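Local coordinates for protein glutamyl-tRNA(Gln) amidotransferase subunit B, mitochondrial (Saccharomyces cerevisiae, PDB 4N0H) that serves as the GatB-family subunit of the yeast mitochondrial amidotransferase complex, where it carries the GatB/GatE catalytic domain and associates with subunit F, at residues T26-K29 with S34-S37; A71-L76 with G306-L311. One frame throughout, in Å; residues are numbered along the deposited sequence.

Overall arrangement
The centre of each contact is about 18 Å from the centre of the chain, and the two centres are 21 Å apart. Contact 1 is local. It folds the loop between strand 14-23 and helix 65-78 back on itself, and it is partly buried. Contact 2 is long-range and stays at the surface. It lays the chain after helix 298-306 against helix 65-78. That helix is the shared element, since T26 of contact 1 touches its E66 and F70. The chemistry differs. Contact 1 is mostly polar, with backbone bonds and waters, while contact 2 has no hydrogen bond across it. Each also reaches subunit F.

Contact 1 of 2, residues T26-K29 with S34-S37; sequences TKNK and STNS
N36 grips 26-29 twice. N36 N gives a fairly straight hydrogen bond to K27 O at 3.0 Å. N36 ND2 donates to T26 O at 2.9 Å, but this bond is bent to 131° and T26 O sits well out of the amide plane. CG of N36 lies anti to the backbone N (chi1 177°), which sends the amide across to the T26 carbonyl. ND2 also bonds L24 O. The third bond across runs from K29 N to S34 O at 2.9 Å. The two backbone bonds flank N28 and T35, which form a single antiparallel bridge as a non-hydrogen-bonded pair. T26 OG1 donates to N28 O at 2.6 Å and ties the two ends of T26-N28 together, the hydroxyl lying nearly in line with the carbonyl.

One water donates to both T26 O and N36 O. Another donates to N28 OD1 and hydrogen-bonds T35 OG1, which is also bonded by Q124 of the subunit F chain. N28 ND2 bonds Q33 OE1.

The K29 chain is stretched out from CG onward and runs alongside S34. K29 CD lies 3.4 Å from S34 OG, and K29 CE lies against T35 O. Its NZ ends in a salt bridge with D53 and on the carbonyls of H48, N163 and S165. S34 OG bonds the same D53 carboxylate, so one acid ties both segments down. N28 CB sits 3.2 Å from S34 O.

The loop between strand 14-23 and helix 65-78, in the GatB/GatE domain, is thus folded back by backbone and amide bonds, and D53 and the carbonyls probably keep the buried lysine charged.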
# COMPACT_ATOMS: atom_id res chain seq x y z
N THR B 26 -0.12 -9.60 24.95
CA THR B 26 -1.43 -9.06 24.64
C THR B 26 -2.33 -10.25 24.32
O THR B 26 -1.85 -11.32 23.94
CB THR B 26 -1.37 -8.14 23.41
OG1 THR B 26 -0.78 -8.86 22.32
CG2 THR B 26 -0.52 -6.91 23.71
N LYS B 27 -3.63 -10.07 24.49
CA LYS B 27 -4.58 -11.14 24.21
C LYS B 27 -4.52 -11.55 22.73
O LYS B 27 -4.53 -12.74 22.40
CB LYS B 27 -6.00 -10.73 24.59
CG LYS B 27 -7.03 -11.83 24.41
CD LYS B 27 -8.39 -11.38 24.89
CE LYS B 27 -8.80 -10.07 24.22
NZ LYS B 27 -10.10 -9.55 24.75
N ASN B 28 -4.46 -10.56 21.86
CA ASN B 28 -4.46 -10.80 20.42
C ASN B 28 -3.19 -10.27 19.77
O ASN B 28 -2.34 -9.69 20.44
CB ASN B 28 -5.72 -10.22 19.78
CG ASN B 28 -6.98 -10.86 20.34
OD1 ASN B 28 -6.99 -12.05 20.68
ND2 ASN B 28 -8.05 -10.08 20.45
N LYS B 29 -3.06 -10.47 18.46
CA LYS B 29 -1.82 -10.16 17.75
C LYS B 29 -1.67 -8.67 17.44
O LYS B 29 -2.51 -7.87 17.81
CB LYS B 29 -1.71 -10.98 16.47
CG LYS B 29 -1.60 -12.48 16.71
CD LYS B 29 -1.26 -13.18 15.40
CE LYS B 29 -1.33 -14.68 15.52
NZ LYS B 29 -0.90 -15.30 14.23
N SER B 34 -6.52 -11.78 15.69
CA SER B 34 -6.37 -13.21 15.92
C SER B 34 -5.64 -13.47 17.24
O SER B 34 -4.93 -12.59 17.75
CB SER B 34 -5.63 -13.87 14.75
OG SER B 34 -4.48 -13.11 14.40
N THR B 35 -5.81 -14.66 17.78
CA THR B 35 -5.32 -14.98 19.11
C THR B 35 -3.79 -15.01 19.20
O THR B 35 -3.12 -15.61 18.37
CB THR B 35 -5.89 -16.32 19.60
OG1 THR B 35 -7.32 -16.24 19.64
CG2 THR B 35 -5.36 -16.68 20.99
N ASN B 36 -3.26 -14.35 20.22
CA ASN B 36 -1.86 -14.44 20.57
C ASN B 36 -1.71 -15.55 21.61
O ASN B 36 -1.91 -15.33 22.80
CB ASN B 36 -1.36 -13.10 21.13
CG ASN B 36 0.08 -13.14 21.59
OD1 ASN B 36 0.82 -14.07 21.28
ND2 ASN B 36 0.49 -12.12 22.34
N SER B 37 -1.35 -16.75 21.15
CA SER B 37 -1.39 -17.93 22.00
C SER B 37 -0.19 -18.09 22.93
O SER B 37 0.95 -17.86 22.53
CB SER B 37 -1.55 -19.20 21.16
OG SER B 37 -1.64 -20.35 21.99
O HOH W 1 -1.33 -13.88 24.94
O HOH W 2 -8.04 -14.33 21.78

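Contact 2 of 2, residues A71-L76 with G306-L311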
# COMPACT_ATOMS: atom_id res chain seq x y z
N ALA B 71 3.75 -0.79 25.42
CA ALA B 71 4.96 -0.02 25.12
C ALA B 71 5.06 1.26 25.96
O ALA B 71 6.16 1.70 26.31
CB ALA B 71 5.03 0.29 23.64
N MET B 72 3.91 1.86 26.26
CA MET B 72 3.88 3.02 27.15
C MET B 72 4.41 2.68 28.55
O MET B 72 5.24 3.39 29.10
CB MET B 72 2.46 3.58 27.26
CG MET B 72 2.20 4.76 26.34
SD MET B 72 3.30 6.13 26.74
CE MET B 72 2.64 7.40 25.69
N LYS B 73 3.91 1.58 29.11
CA LYS B 73 4.31 1.17 30.45
C LYS B 73 5.81 0.92 30.53
O LYS B 73 6.47 1.31 31.50
CB LYS B 73 3.52 -0.07 30.90
CG LYS B 73 2.02 0.14 30.92
CD LYS B 73 1.27 -1.10 31.39
CE LYS B 73 1.42 -1.32 32.88
NZ LYS B 73 0.71 -2.54 33.34
N LEU B 74 6.36 0.29 29.50
CA LEU B 74 7.80 0.03 29.46
C LEU B 74 8.61 1.32 29.35
O LEU B 74 9.61 1.49 30.04
CB LEU B 74 8.16 -0.92 28.32
CG LEU B 74 9.65 -1.24 28.22
CD1 LEU B 74 10.15 -1.89 29.52
CD2 LEU B 74 9.93 -2.13 27.02
N SER B 75 8.17 2.23 28.47
CA SER B 75 8.87 3.51 28.28
C SER B 75 8.91 4.30 29.59
O SER B 75 9.93 4.87 29.95
CB SER B 75 8.18 4.35 27.20
OG SER B 75 8.08 3.64 25.98
N LEU B 76 7.78 4.31 30.29
CA LEU B 76 7.67 5.04 31.55
C LEU B 76 8.58 4.43 32.61
O LEU B 76 9.26 5.15 33.35
CB LEU B 76 6.22 5.04 32.04
CG LEU B 76 5.27 5.94 31.25
CD1 LEU B 76 3.83 5.73 31.69
CD2 LEU B 76 5.67 7.40 31.42
N GLY B 306 -0.50 6.65 35.99
CA GLY B 306 -1.32 6.32 37.13
C GLY B 306 -1.64 4.84 37.24
O GLY B 306 -2.00 4.35 38.31
N LEU B 307 -1.49 4.12 36.14
CA LEU B 307 -1.84 2.71 36.09
C LEU B 307 -0.60 1.82 36.30
O LEU B 307 -0.69 0.59 36.31
CB LEU B 307 -2.63 2.41 34.80
CG LEU B 307 -2.28 1.48 33.64
CD1 LEU B 307 -3.28 1.72 32.50
CD2 LEU B 307 -0.86 1.64 33.11
N MET B 308 0.55 2.46 36.48
CA MET B 308 1.80 1.76 36.72
C MET B 308 1.82 1.12 38.10
O MET B 308 1.33 1.71 39.07
CB MET B 308 2.99 2.71 36.58
CG MET B 308 3.21 3.25 35.18
SD MET B 308 3.89 2.00 34.09
CE MET B 308 5.60 1.96 34.64
N PRO B 309 2.39 -0.09 38.20
CA PRO B 309 2.56 -0.70 39.52
C PRO B 309 3.74 -0.05 40.24
O PRO B 309 4.55 0.61 39.59
CB PRO B 309 2.89 -2.15 39.18
CG PRO B 309 3.59 -2.06 37.87
CD PRO B 309 2.92 -0.94 37.12
N GLN B 310 3.82 -0.22 41.56
CA GLN B 310 4.97 0.27 42.31
C GLN B 310 6.23 -0.40 41.78
O GLN B 310 6.29 -1.63 41.70
CB GLN B 310 4.81 -0.03 43.80
CG GLN B 310 6.02 0.34 44.64
CD GLN B 310 6.23 1.84 44.73
OE1 GLN B 310 5.27 2.59 44.92
NE2 GLN B 310 7.47 2.28 44.58
N LEU B 311 7.22 0.40 41.42
CA LEU B 311 8.48 -0.14 40.94
C LEU B 311 9.49 -0.26 42.08
O LEU B 311 9.39 0.47 43.07
CB LEU B 311 9.03 0.73 39.80
CG LEU B 311 8.28 0.57 38.48
CD1 LEU B 311 8.74 1.59 37.45
CD2 LEU B 311 8.45 -0.85 37.95
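M308 folds twice to reach the helix. Its chain bends at chi2 (-74°) and again at chi3 (-75°), which carries the sulfur and methyl onto the backbone of K73. K73 is shaped differently. Its chain stays extended through CD and then turns at chi3 (74°), bringing CE beside L307.

The methyl CE of M308 lies 3.3 Å from K73 O and 4.1 Å from L76 CB. It therefore sits between K73 and L76, about one helical turn apart. L76 points at the incoming chain, and K73 runs past it. M308 SD rests beside the start of the lysine side chain, 3.8 Å from K73 CB. The two side chains run antiparallel where they pass. L307 meets the same lysine farther out. L307 CD2 approaches K73 CE to 3.7 Å and also touches CD and CG, with L307 roughly perpendicular to the lysine. The lysine methylenes are thus touched by sulfur near the base and by a leucine methyl near the end. The ammonium group goes on to hydrogen-bond L198 O.

Neighbours extend this patch. V304 of helix 298-306 touches both K73 and L76, M308 also touches L198, and Y112 of the subunit F chain packs on L307.

No hydrogen bond joins the segments. The contact fastens the chain after helix 298-306 to one side of helix 65-78 mostly by apolar side-chain atoms, with the methionine methyl also lying against the K73 carbonyl. K73 serves it with its aliphatic part, while its charged end is held by a backbone carbonyl beside the contact.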